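Local coordinates for protein dehydroquinate synthase (Thermus thermophilus, PDB 1UJN) that probably converts 3-deoxy-D-arabino-heptulosonate 7-phosphate into 3-dehydroquinate with release of phosphate, the second step of the shikimate route to chorismate, at residues K22-L27 and L114-T119; A32-R37 and G71-W76; F42-A47 and R53-L58; R263-E268 and E327-E332. One frame throughout, in Å; residues are numbered along the deposited sequence.

Contact 1 (K22-L27 and L114-T119); sequences KEVPPL and LAFPTT
V24 sets one methyl against L114 and the other against F116, and this one residue shows how a loop without regular structure can be seated on a sheet. From the backbone, CB is directed at strand 112-117, and at CB the chain forks. One branch, CG1, stands anti to the backbone N (chi1 -178°) and meets CD1 of L114 at 4.0 Å. The other, CG2, is turned to the side of the backbone N and comes to the rim of the F116 ring, close to the ring plane, 4.0 Å from CE2 and 4.2 Å from CZ. V24 and F116 point at one another head-on, the valine methyl meeting a ring edge and not a face. The strand belongs to the parallel part of the mixed sheet in the Rossmann-like N-terminal domain, and T118 and T119, just past its C-terminal end, are predicted to bind NAD(+). The loop lies against one face of that sheet, where L50 of helix 40-50 and Y153 of strand 151-155 also touch V24. Three residues further on, L27 adds a second apolar touch: its CD2 lies 4.1 Å from CD1 of L114, the methyl already met by V24, the two leucines lying alongside and pointing opposite ways, and L50 packs against L27 as well.

Contact 2 (A32-R37 and G71-W76); sequences ALLFDR and GKVLSW
W76 reaches the strand because its CG lies anti to the backbone N (chi1 177°), which carries the indole down from the helix to A32, and L34 takes the same first torsion (chi1 -175°) to send its branched end up to V73. The setting is an alpha/beta layer of the Rossmann type: helix 67-80 connects strand 55-58 to strand 87-92, and strand 31-36, which lies between those two in the sheet, passes beneath it. Segments 32-36 and 71-76 run nearly antiparallel, at 155°, with their axes 11.1 Å apart at closest approach. Side chains fill most of that spacing. L34 and V73 reach for each other tip to tip, CD1 of the leucine standing 4.2 Å from CG2 of the valine. L56 and L58 of the edge strand and L96 of helix 94-106 close in on L34. On another flank of the helix, S75 OG is hydrogen-bonded to E138 of the second subunit, so the same helix serves both the sheet and the dimer. At the other end of the contact the six-membered part of the indole lies obliquely to its partners: CB of A32 is 3.8 Å from W76 CZ3, and W76 CH2 lies 3.9 Å from the carbonyl O of L33.

Contact 3 (F42-A47 and R53-L58); sequences FAQEVA and RHLLGL
A47 and L55 meet where helix 42-47 runs back almost antiparallel to strand 55-58, the short axes inclined at 162° and 10.4 Å apart at their closest. Together with strand 31-36 these elements form a beta-alpha-beta unit, in which helix 40-50 crosses from one parallel strand to the next and strand 55-58 is the outermost on its side of the sheet. L55 carries the contact from the strand. Its CG leaves beside the backbone N, anti to the carbonyl carbon (chi1 -67°), and both methyls come to the alanine: A47 CB is 3.7 Å from L55 CD2 and 4.0 Å from L55 CD1. The second neighbour is Q44, whose chain bends at chi2 and brings its amide alongside L55 CD2. That methyl lies off the amide plane and out toward its oxygen side, with Q44 OE1 3.5 Å from L55 CD2. The amide nitrogen, NE2, is hydrogen-bonded to E40, which helps to fix how the group is turned. On the inner side of the helix, A43 and V46 rest on F35 and L33. Losing the branched end of L55 to an alanine is likely to leave A47 CB and the Q44 amide without their partner and open a gap beside the helix. With no hydrogen bond between the two segments, the match depends on shape, and the polar nitrogen of the glutamine is served from within its own helix.

Contact 4 (R263-E268 and E327-E332); sequences RALGGE and EGLLRE
L265 and L329 carry the apolar contact between the end of helix 247-264 and the first turns of helix 327-342. Their side chains cross at about a right angle, so that CD1 of L329 faces both CD2 and CG of L265, the CG at 4.1 Å. The methyl pair L265 CD2 to L329 CD1 stands at 3.4 Å, less than carbons usually allow, and its exact length is doubtful. L329 CG is anti to its own backbone N (chi1 -169°), which extends the residue toward the end of the other helix, and its second methyl, CD2, lies 4.3 Å from CB of A264. L261 also touches L329, while V313 and L325 pack on L265. A second kind of interaction lies in the backbone. Helix 247-264 ends in a Schellman motif: G267 N bonds to G262 O and G266 N to R263 O, the latter at 3.0 Å, and G266, with its positive phi of 81°, is the C-prime residue. A CB at those angles would jam against the carbonyl O of L265, which calls for glycine. Charged groups form a third kind, within helix 327-342. In a salt bridge, R331 NH2 donates to E327 OE1 at 3.3 Å, meeting it on the anti side and tilted 26° from the carboxylate plane, while R331 NH1 pairs with E292. The carboxylate of E327, at a helix start, is likely to be favoured by the helix dipole. With no polar bond between the segments, the two helix ends meet through leucine and alanine carbons, and the ion pairs of R331 lie elsewhere.

From the N terminus, the loop after strand 12-17 meets strand 112-117 in contact 1, which closes the longest of the N-terminal loops. Within it, contact 2 joins strand 31-36 to helix 67-80, and within that again contact 3 joins helix 40-50 to strand 55-58, so the three nest without crossing. Helices 40-50 and 67-80 cover opposite faces of one sheet. Contacts 2 and 3 share the pairing of strands 31-36 and 55-58, and contacts 1 and 3 touch where F116 meets V46 and F42. Contact 4 follows in series in the C-terminal domain, its centre about 45 Å from that of contact 1, and ties two helices there.

Contact 1 (K22-L27 and L114-T119)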
loop_
_atom_site.group_PDB
_atom_site.type_symbol
_atom_site.label_atom_id
_atom_site.label_comp_id
_atom_site.label_asym_id
_atom_site.label_seq_id
_atom_site.Cartn_x
_atom_site.Cartn_y
_atom_site.Cartn_z
ATOM N N LYS A 22 3.814 -7.844 -28.945
ATOM C CA LYS A 22 5.105 -8.389 -29.358
ATOM C C LYS A 22 6.242 -7.738 -28.567
ATOM O O LYS A 22 7.339 -8.288 -28.471
ATOM C CB LYS A 22 5.333 -8.135 -30.850
ATOM C CG LYS A 22 5.915 -6.758 -31.136
ATOM C CD LYS A 22 6.073 -6.495 -32.623
ATOM C CE LYS A 22 6.258 -5.012 -32.891
ATOM N NZ LYS A 22 5.093 -4.209 -32.425
ATOM N N GLU A 23 5.976 -6.562 -28.008
ATOM C CA GLU A 23 6.982 -5.824 -27.248
ATOM C C GLU A 23 7.016 -6.144 -25.755
ATOM O O GLU A 23 7.874 -5.642 -25.032
ATOM C CB GLU A 23 6.762 -4.321 -27.429
ATOM C CG GLU A 23 6.962 -3.850 -28.859
ATOM C CD GLU A 23 8.356 -4.156 -29.365
ATOM O OE1 GLU A 23 9.328 -3.630 -28.783
ATOM O OE2 GLU A 23 8.482 -4.929 -30.339
ATOM N N VAL A 24 6.092 -6.971 -25.290
ATOM C CA VAL A 24 6.058 -7.308 -23.869
ATOM C C VAL A 24 7.103 -8.361 -23.536
ATOM O O VAL A 24 7.187 -9.387 -24.203
ATOM C CB VAL A 24 4.674 -7.856 -23.448
ATOM C CG1 VAL A 24 4.665 -8.159 -21.952
ATOM C CG2 VAL A 24 3.578 -6.844 -23.799
ATOM N N PRO A 25 7.930 -8.118 -22.506
ATOM C CA PRO A 25 8.935 -9.133 -22.167
ATOM C C PRO A 25 8.214 -10.404 -21.703
ATOM O O PRO A 25 7.252 -10.331 -20.935
ATOM C CB PRO A 25 9.706 -8.494 -21.015
ATOM C CG PRO A 25 9.548 -7.026 -21.257
ATOM C CD PRO A 25 8.107 -6.906 -21.688
ATOM N N PRO A 26 8.659 -11.582 -22.172
ATOM C CA PRO A 26 8.008 -12.827 -21.755
ATOM C C PRO A 26 7.996 -12.902 -20.234
ATOM O O PRO A 26 8.964 -12.504 -19.586
ATOM C CB PRO A 26 8.898 -13.898 -22.375
ATOM C CG PRO A 26 9.342 -13.246 -23.651
ATOM C CD PRO A 26 9.685 -11.839 -23.199
ATOM N N LEU A 27 6.906 -13.407 -19.671
ATOM C CA LEU A 27 6.777 -13.516 -18.222
ATOM C C LEU A 27 7.808 -14.471 -17.622
ATOM O O LEU A 27 8.079 -15.537 -18.178
ATOM C CB LEU A 27 5.356 -13.966 -17.872
ATOM C CG LEU A 27 4.272 -13.018 -18.407
ATOM C CD1 LEU A 27 2.890 -13.625 -18.205
ATOM C CD2 LEU A 27 4.384 -11.677 -17.696
ATOM N N LEU A 114 1.325 -5.314 -15.071
ATOM C CA LEU A 114 1.489 -4.767 -16.409
ATOM C C LEU A 114 0.149 -4.168 -16.789
ATOM O O LEU A 114 -0.897 -4.775 -16.559
ATOM C CB LEU A 114 1.850 -5.871 -17.403
ATOM C CG LEU A 114 3.218 -6.532 -17.220
ATOM C CD1 LEU A 114 3.356 -7.690 -18.205
ATOM C CD2 LEU A 114 4.313 -5.502 -17.438
ATOM N N ALA A 115 0.183 -2.977 -17.368
ATOM C CA ALA A 115 -1.045 -2.305 -17.762
ATOM C C ALA A 115 -1.259 -2.330 -19.271
ATOM O O ALA A 115 -0.332 -2.088 -20.042
ATOM C CB ALA A 115 -1.020 -0.868 -17.276
ATOM N N PHE A 116 -2.488 -2.632 -19.677
ATOM C CA PHE A 116 -2.861 -2.649 -21.091
ATOM C C PHE A 116 -4.090 -1.753 -21.191
ATOM O O PHE A 116 -5.228 -2.229 -21.205
ATOM C CB PHE A 116 -3.197 -4.065 -21.543
ATOM C CG PHE A 116 -2.031 -5.004 -21.478
ATOM C CD1 PHE A 116 -1.689 -5.626 -20.283
ATOM C CD2 PHE A 116 -1.252 -5.245 -22.606
ATOM C CE1 PHE A 116 -0.582 -6.480 -20.212
ATOM C CE2 PHE A 116 -0.145 -6.095 -22.543
ATOM C CZ PHE A 116 0.188 -6.711 -21.345
ATOM N N PRO A 117 -3.872 -0.432 -21.239
ATOM C CA PRO A 117 -4.979 0.523 -21.324
ATOM C C PRO A 117 -5.802 0.368 -22.598
ATOM O O PRO A 117 -5.263 0.137 -23.678
ATOM C CB PRO A 117 -4.275 1.878 -21.212
ATOM C CG PRO A 117 -2.943 1.615 -21.843
ATOM C CD PRO A 117 -2.568 0.255 -21.298
ATOM N N THR A 118 -7.118 0.472 -22.455
ATOM C CA THR A 118 -8.012 0.330 -23.598
ATOM C C THR A 118 -8.912 1.549 -23.818
ATOM O O THR A 118 -9.920 1.468 -24.523
ATOM C CB THR A 118 -8.887 -0.933 -23.453
ATOM O OG1 THR A 118 -9.615 -0.873 -22.226
ATOM C CG2 THR A 118 -8.010 -2.184 -23.459
ATOM N N THR A 119 -8.553 2.671 -23.209
ATOM C CA THR A 119 -9.309 3.911 -23.384
ATOM C C THR A 119 -8.276 5.019 -23.578
ATOM O O THR A 119 -7.119 4.863 -23.188
ATOM C CB THR A 119 -10.177 4.274 -22.150
ATOM O OG1 THR A 119 -9.328 4.627 -21.049
ATOM C CG2 THR A 119 -11.079 3.104 -21.756
#

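Contact 2 (A32-R37 and G71-W76)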
loop_
_atom_site.group_PDB
_atom_site.type_symbol
_atom_site.label_atom_id
_atom_site.label_comp_id
_atom_site.label_asym_id
_atom_site.label_seq_id
_atom_site.Cartn_x
_atom_site.Cartn_y
_atom_site.Cartn_z
ATOM N N ALA A 32 -1.638 -13.705 -13.617
ATOM C CA ALA A 32 -3.092 -13.697 -13.631
ATOM C C ALA A 32 -3.475 -12.448 -14.409
ATOM O O ALA A 32 -2.704 -11.486 -14.455
ATOM C CB ALA A 32 -3.640 -13.633 -12.207
ATOM N N LEU A 33 -4.648 -12.457 -15.031
ATOM C CA LEU A 33 -5.071 -11.310 -15.818
ATOM C C LEU A 33 -6.479 -10.876 -15.432
ATOM O O LEU A 33 -7.405 -11.682 -15.404
ATOM C CB LEU A 33 -4.995 -11.646 -17.320
ATOM C CG LEU A 33 -5.239 -10.530 -18.349
ATOM C CD1 LEU A 33 -4.590 -10.913 -19.679
ATOM C CD2 LEU A 33 -6.740 -10.294 -18.526
ATOM N N LEU A 34 -6.607 -9.591 -15.111
ATOM C CA LEU A 34 -7.867 -8.969 -14.725
ATOM C C LEU A 34 -8.287 -8.093 -15.910
ATOM O O LEU A 34 -7.469 -7.331 -16.439
ATOM C CB LEU A 34 -7.634 -8.098 -13.485
ATOM C CG LEU A 34 -8.836 -7.441 -12.815
ATOM C CD1 LEU A 34 -9.703 -8.526 -12.189
ATOM C CD2 LEU A 34 -8.362 -6.446 -11.748
ATOM N N PHE A 35 -9.551 -8.177 -16.323
ATOM C CA PHE A 35 -10.001 -7.390 -17.470
ATOM C C PHE A 35 -11.433 -6.863 -17.395
ATOM O O PHE A 35 -12.276 -7.413 -16.694
ATOM C CB PHE A 35 -9.856 -8.225 -18.750
ATOM C CG PHE A 35 -10.779 -9.423 -18.808
ATOM C CD1 PHE A 35 -12.035 -9.327 -19.404
ATOM C CD2 PHE A 35 -10.390 -10.642 -18.262
ATOM C CE1 PHE A 35 -12.891 -10.429 -19.458
ATOM C CE2 PHE A 35 -11.238 -11.754 -18.308
ATOM C CZ PHE A 35 -12.492 -11.647 -18.909
ATOM N N ASP A 36 -11.678 -5.786 -18.137
ATOM C CA ASP A 36 -12.995 -5.166 -18.236
ATOM C C ASP A 36 -13.744 -6.052 -19.235
ATOM O O ASP A 36 -13.263 -6.254 -20.342
ATOM C CB ASP A 36 -12.849 -3.747 -18.801
ATOM C CG ASP A 36 -14.183 -3.038 -18.978
ATOM O OD1 ASP A 36 -15.188 -3.708 -19.288
ATOM O OD2 ASP A 36 -14.220 -1.799 -18.823
ATOM N N ARG A 37 -14.896 -6.591 -18.845
ATOM C CA ARG A 37 -15.676 -7.462 -19.732
ATOM C C ARG A 37 -15.832 -6.874 -21.130
ATOM O O ARG A 37 -15.935 -7.611 -22.111
ATOM C CB ARG A 37 -17.069 -7.722 -19.148
ATOM C CG ARG A 37 -17.079 -8.371 -17.774
ATOM C CD ARG A 37 -18.505 -8.475 -17.245
ATOM N NE ARG A 37 -18.568 -8.955 -15.866
ATOM C CZ ARG A 37 -18.198 -10.170 -15.472
ATOM N NH1 ARG A 37 -17.732 -11.046 -16.353
ATOM N NH2 ARG A 37 -18.296 -10.509 -14.193
ATOM N N GLY A 71 -11.799 -6.912 -2.444
ATOM C CA GLY A 71 -11.701 -8.133 -1.672
ATOM C C GLY A 71 -11.889 -9.363 -2.535
ATOM O O GLY A 71 -11.216 -10.370 -2.340
ATOM N N LYS A 72 -12.806 -9.276 -3.494
ATOM C CA LYS A 72 -13.083 -10.395 -4.392
ATOM C C LYS A 72 -11.860 -10.748 -5.228
ATOM O O LYS A 72 -11.501 -11.916 -5.350
ATOM C CB LYS A 72 -14.253 -10.060 -5.324
ATOM C CG LYS A 72 -14.773 -11.264 -6.100
ATOM C CD LYS A 72 -16.045 -10.925 -6.871
ATOM C CE LYS A 72 -15.734 -10.174 -8.153
ATOM N NZ LYS A 72 -15.366 -11.118 -9.247
ATOM N N VAL A 73 -11.217 -9.735 -5.802
ATOM C CA VAL A 73 -10.036 -9.977 -6.624
ATOM C C VAL A 73 -8.904 -10.563 -5.786
ATOM O O VAL A 73 -8.237 -11.505 -6.207
ATOM C CB VAL A 73 -9.558 -8.678 -7.320
ATOM C CG1 VAL A 73 -8.337 -8.975 -8.194
ATOM C CG2 VAL A 73 -10.689 -8.102 -8.174
ATOM N N LEU A 74 -8.683 -10.016 -4.595
ATOM C CA LEU A 74 -7.626 -10.534 -3.731
ATOM C C LEU A 74 -7.847 -12.012 -3.380
ATOM O O LEU A 74 -6.920 -12.818 -3.435
ATOM C CB LEU A 74 -7.532 -9.690 -2.455
ATOM C CG LEU A 74 -6.989 -8.268 -2.652
ATOM C CD1 LEU A 74 -7.305 -7.430 -1.421
ATOM C CD2 LEU A 74 -5.477 -8.310 -2.901
ATOM N N SER A 75 -9.074 -12.371 -3.019
ATOM C CA SER A 75 -9.365 -13.760 -2.678
ATOM C C SER A 75 -9.218 -14.661 -3.897
ATOM O O SER A 75 -8.842 -15.830 -3.779
ATOM C CB SER A 75 -10.773 -13.880 -2.097
ATOM O OG SER A 75 -10.800 -13.379 -0.770
ATOM N N TRP A 76 -9.502 -14.108 -5.072
ATOM C CA TRP A 76 -9.389 -14.862 -6.313
ATOM C C TRP A 76 -7.919 -15.228 -6.525
ATOM O O TRP A 76 -7.597 -16.369 -6.857
ATOM C CB TRP A 76 -9.921 -14.023 -7.484
ATOM C CG TRP A 76 -9.793 -14.682 -8.819
ATOM C CD1 TRP A 76 -10.450 -15.799 -9.253
ATOM C CD2 TRP A 76 -8.929 -14.284 -9.886
ATOM N NE1 TRP A 76 -10.045 -16.123 -10.526
ATOM C CE2 TRP A 76 -9.111 -15.210 -10.939
ATOM C CE3 TRP A 76 -8.018 -13.235 -10.057
ATOM C CZ2 TRP A 76 -8.413 -15.117 -12.146
ATOM C CZ3 TRP A 76 -7.322 -13.142 -11.265
ATOM C CH2 TRP A 76 -7.527 -14.080 -12.290
#

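Contact 3 (F42-A47 and R53-L58)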
loop_
_atom_site.group_PDB
_atom_site.type_symbol
_atom_site.label_atom_id
_atom_site.label_comp_id
_atom_site.label_asym_id
_atom_site.label_seq_id
_atom_site.Cartn_x
_atom_site.Cartn_y
_atom_site.Cartn_z
ATOM N N PHE A 42 -9.788 -8.772 -26.597
ATOM C CA PHE A 42 -8.390 -8.382 -26.533
ATOM C C PHE A 42 -7.730 -9.018 -25.312
ATOM O O PHE A 42 -6.570 -9.423 -25.364
ATOM C CB PHE A 42 -8.274 -6.851 -26.465
ATOM C CG PHE A 42 -6.861 -6.354 -26.351
ATOM C CD1 PHE A 42 -5.893 -6.756 -27.264
ATOM C CD2 PHE A 42 -6.498 -5.479 -25.331
ATOM C CE1 PHE A 42 -4.578 -6.297 -27.165
ATOM C CE2 PHE A 42 -5.188 -5.012 -25.223
ATOM C CZ PHE A 42 -4.225 -5.423 -26.141
ATOM N N ALA A 43 -8.478 -9.103 -24.218
ATOM C CA ALA A 43 -7.961 -9.694 -22.985
ATOM C C ALA A 43 -7.527 -11.135 -23.243
ATOM O O ALA A 43 -6.464 -11.564 -22.792
ATOM C CB ALA A 43 -9.023 -9.654 -21.898
ATOM N N GLN A 44 -8.347 -11.878 -23.979
ATOM C CA GLN A 44 -8.017 -13.262 -24.293
ATOM C C GLN A 44 -6.805 -13.323 -25.215
ATOM O O GLN A 44 -6.026 -14.267 -25.159
ATOM C CB GLN A 44 -9.211 -13.961 -24.949
ATOM C CG GLN A 44 -10.452 -14.027 -24.078
ATOM C CD GLN A 44 -10.330 -14.998 -22.912
ATOM O OE1 GLN A 44 -9.358 -15.749 -22.824
ATOM N NE2 GLN A 44 -11.306 -14.980 -22.007
ATOM N N GLU A 45 -6.644 -12.317 -26.070
ATOM C CA GLU A 45 -5.503 -12.287 -26.976
ATOM C C GLU A 45 -4.223 -12.040 -26.174
ATOM O O GLU A 45 -3.181 -12.659 -26.428
ATOM C CB GLU A 45 -5.680 -11.186 -28.027
ATOM C CG GLU A 45 -4.511 -11.087 -28.982
ATOM C CD GLU A 45 -4.694 -10.017 -30.035
ATOM O OE1 GLU A 45 -3.752 -9.803 -30.826
ATOM O OE2 GLU A 45 -5.771 -9.389 -30.073
ATOM N N VAL A 46 -4.307 -11.131 -25.206
ATOM C CA VAL A 46 -3.167 -10.825 -24.351
ATOM C C VAL A 46 -2.779 -12.091 -23.585
ATOM O O VAL A 46 -1.603 -12.450 -23.513
ATOM C CB VAL A 46 -3.518 -9.696 -23.337
ATOM C CG1 VAL A 46 -2.406 -9.548 -22.303
ATOM C CG2 VAL A 46 -3.717 -8.381 -24.079
ATOM N N ALA A 47 -3.782 -12.761 -23.017
ATOM C CA ALA A 47 -3.564 -13.985 -22.253
ATOM C C ALA A 47 -2.900 -15.067 -23.099
ATOM O O ALA A 47 -1.924 -15.688 -22.678
ATOM C CB ALA A 47 -4.888 -14.495 -21.704
ATOM N N ARG A 53 -2.947 -18.207 -17.804
ATOM C CA ARG A 53 -4.053 -19.175 -17.695
ATOM C C ARG A 53 -5.171 -18.733 -16.725
ATOM O O ARG A 53 -6.289 -19.229 -16.758
ATOM C CB ARG A 53 -3.470 -20.515 -17.243
ATOM C CG ARG A 53 -2.358 -21.009 -18.168
ATOM C CD ARG A 53 -2.856 -21.227 -19.603
ATOM N NE ARG A 53 -4.157 -21.902 -19.600
ATOM C CZ ARG A 53 -4.718 -22.165 -20.794
ATOM N NH1 ARG A 53 -4.098 -21.822 -21.910
ATOM N NH2 ARG A 53 -5.903 -22.781 -20.847
ATOM N N HIS A 54 -4.883 -17.791 -15.834
ATOM C CA HIS A 54 -5.876 -17.326 -14.870
ATOM C C HIS A 54 -6.417 -15.960 -15.271
ATOM O O HIS A 54 -5.681 -14.972 -15.264
ATOM C CB HIS A 54 -5.248 -17.237 -13.479
ATOM C CG HIS A 54 -4.561 -18.494 -13.047
ATOM N ND1 HIS A 54 -5.213 -19.706 -12.960
ATOM C CD2 HIS A 54 -3.277 -18.730 -12.689
ATOM C CE1 HIS A 54 -4.359 -20.635 -12.569
ATOM N NE2 HIS A 54 -3.177 -20.069 -12.399
ATOM N N LEU A 55 -7.701 -15.911 -15.618
ATOM C CA LEU A 55 -8.336 -14.660 -16.032
ATOM C C LEU A 55 -9.623 -14.392 -15.273
ATOM O O LEU A 55 -10.396 -15.310 -15.015
ATOM C CB LEU A 55 -8.661 -14.686 -17.528
ATOM C CG LEU A 55 -7.534 -14.697 -18.562
ATOM C CD1 LEU A 55 -6.894 -16.073 -18.627
ATOM C CD2 LEU A 55 -8.115 -14.320 -19.919
ATOM N N LEU A 56 -9.851 -13.126 -14.931
ATOM C CA LEU A 56 -11.055 -12.722 -14.215
ATOM C C LEU A 56 -11.604 -11.462 -14.864
ATOM O O LEU A 56 -10.898 -10.448 -14.973
ATOM C CB LEU A 56 -10.749 -12.442 -12.737
ATOM C CG LEU A 56 -11.947 -11.934 -11.920
ATOM C CD1 LEU A 56 -13.016 -13.028 -11.841
ATOM C CD2 LEU A 56 -11.502 -11.532 -10.522
ATOM N N GLY A 57 -12.859 -11.538 -15.306
ATOM C CA GLY A 57 -13.502 -10.406 -15.947
ATOM C C GLY A 57 -14.331 -9.615 -14.956
ATOM O O GLY A 57 -14.935 -10.179 -14.045
ATOM N N LEU A 58 -14.355 -8.302 -15.129
ATOM C CA LEU A 58 -15.099 -7.436 -14.235
ATOM C C LEU A 58 -15.799 -6.344 -15.017
ATOM O O LEU A 58 -15.364 -5.967 -16.104
ATOM C CB LEU A 58 -14.155 -6.769 -13.232
ATOM C CG LEU A 58 -13.275 -7.604 -12.307
ATOM C CD1 LEU A 58 -12.331 -6.675 -11.563
ATOM C CD2 LEU A 58 -14.129 -8.390 -11.337
#

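Contact 4 (R263-E268 and E327-E332)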
loop_
_atom_site.group_PDB
_atom_site.type_symbol
_atom_site.label_atom_id
_atom_site.label_comp_id
_atom_site.label_asym_id
_atom_site.label_seq_id
_atom_site.Cartn_x
_atom_site.Cartn_y
_atom_site.Cartn_z
ATOM N N ARG A 263 -7.734 35.291 -18.690
ATOM C CA ARG A 263 -8.041 36.506 -19.434
ATOM C C ARG A 263 -8.194 37.692 -18.488
ATOM O O ARG A 263 -7.666 38.776 -18.746
ATOM C CB ARG A 263 -9.327 36.322 -20.238
ATOM C CG ARG A 263 -9.606 37.442 -21.227
ATOM C CD ARG A 263 -10.972 37.276 -21.873
ATOM N NE ARG A 263 -12.056 37.452 -20.908
ATOM C CZ ARG A 263 -13.348 37.298 -21.192
ATOM N NH1 ARG A 263 -13.729 36.959 -22.419
ATOM N NH2 ARG A 263 -14.260 37.483 -20.247
ATOM N N ALA A 264 -8.913 37.475 -17.391
ATOM C CA ALA A 264 -9.146 38.522 -16.404
ATOM C C ALA A 264 -7.854 39.007 -15.754
ATOM O O ALA A 264 -7.765 40.160 -15.325
ATOM C CB ALA A 264 -10.101 38.020 -15.336
ATOM N N LEU A 265 -6.862 38.122 -15.676
ATOM C CA LEU A 265 -5.576 38.463 -15.075
ATOM C C LEU A 265 -4.573 38.988 -16.095
ATOM O O LEU A 265 -3.373 39.042 -15.825
ATOM C CB LEU A 265 -4.985 37.249 -14.352
ATOM C CG LEU A 265 -5.734 36.770 -13.103
ATOM C CD1 LEU A 265 -4.981 35.606 -12.480
ATOM C CD2 LEU A 265 -5.863 37.914 -12.098
ATOM N N GLY A 266 -5.068 39.365 -17.269
ATOM C CA GLY A 266 -4.200 39.903 -18.303
ATOM C C GLY A 266 -3.432 38.895 -19.137
ATOM O O GLY A 266 -2.454 39.254 -19.797
ATOM N N GLY A 267 -3.859 37.636 -19.117
ATOM C CA GLY A 267 -3.169 36.629 -19.901
ATOM C C GLY A 267 -3.577 36.696 -21.360
ATOM O O GLY A 267 -4.478 37.457 -21.722
ATOM N N GLU A 268 -2.914 35.911 -22.205
ATOM C CA GLU A 268 -3.245 35.889 -23.625
ATOM C C GLU A 268 -4.626 35.265 -23.773
ATOM O O GLU A 268 -5.081 34.536 -22.895
ATOM C CB GLU A 268 -2.227 35.063 -24.411
ATOM C CG GLU A 268 -0.775 35.409 -24.129
ATOM C CD GLU A 268 0.176 34.783 -25.133
ATOM O OE1 GLU A 268 -0.068 33.628 -25.550
ATOM O OE2 GLU A 268 1.173 35.442 -25.499
ATOM N N GLU A 327 -12.537 36.664 -4.494
ATOM C CA GLU A 327 -13.844 36.095 -4.802
ATOM C C GLU A 327 -14.536 36.893 -5.902
ATOM O O GLU A 327 -15.262 36.332 -6.726
ATOM C CB GLU A 327 -14.726 36.069 -3.553
ATOM C CG GLU A 327 -16.139 35.556 -3.807
ATOM C CD GLU A 327 -16.984 35.506 -2.546
ATOM O OE1 GLU A 327 -18.186 35.171 -2.646
ATOM O OE2 GLU A 327 -16.448 35.799 -1.457
ATOM N N GLY A 328 -14.305 38.203 -5.912
ATOM C CA GLY A 328 -14.913 39.054 -6.917
ATOM C C GLY A 328 -14.506 38.672 -8.327
ATOM O O GLY A 328 -15.293 38.808 -9.265
ATOM N N LEU A 329 -13.273 38.198 -8.476
ATOM C CA LEU A 329 -12.752 37.786 -9.775
ATOM C C LEU A 329 -13.383 36.452 -10.175
ATOM O O LEU A 329 -13.781 36.260 -11.326
ATOM C CB LEU A 329 -11.229 37.650 -9.704
ATOM C CG LEU A 329 -10.435 37.479 -11.003
ATOM C CD1 LEU A 329 -8.966 37.755 -10.729
ATOM C CD2 LEU A 329 -10.622 36.076 -11.562
ATOM N N LEU A 330 -13.472 35.535 -9.217
ATOM C CA LEU A 330 -14.064 34.228 -9.467
ATOM C C LEU A 330 -15.541 34.388 -9.817
ATOM O O LEU A 330 -16.058 33.728 -10.718
ATOM C CB LEU A 330 -13.927 33.343 -8.227
ATOM C CG LEU A 330 -12.509 33.121 -7.689
ATOM C CD1 LEU A 330 -12.592 32.403 -6.352
ATOM C CD2 LEU A 330 -11.684 32.319 -8.690
ATOM N N ARG A 331 -16.213 35.276 -9.094
ATOM C CA ARG A 331 -17.620 35.531 -9.315
ATOM C C ARG A 331 -17.834 36.069 -10.720
ATOM O O ARG A 331 -18.728 35.652 -11.444
ATOM C CB ARG A 331 -18.087 36.561 -8.285
ATOM C CG ARG A 331 -19.609 36.601 -8.154
ATOM C CD ARG A 331 -20.068 37.583 -7.070
ATOM N NE ARG A 331 -19.993 36.961 -5.745
ATOM C CZ ARG A 331 -21.080 36.296 -5.314
ATOM N NH1 ARG A 331 -22.158 36.221 -6.075
ATOM N NH2 ARG A 331 -21.060 35.703 -4.116
ATOM N N GLU A 332 -16.982 37.015 -11.105
ATOM C CA GLU A 332 -17.031 37.634 -12.424
ATOM C C GLU A 332 -16.803 36.591 -13.517
ATOM O O GLU A 332 -17.528 36.543 -14.507
ATOM C CB GLU A 332 -15.947 38.713 -12.518
ATOM C CG GLU A 332 -15.843 39.412 -13.863
ATOM C CD GLU A 332 -16.779 40.603 -13.986
ATOM O OE1 GLU A 332 -16.711 41.505 -13.120
ATOM O OE2 GLU A 332 -17.574 40.640 -14.950
#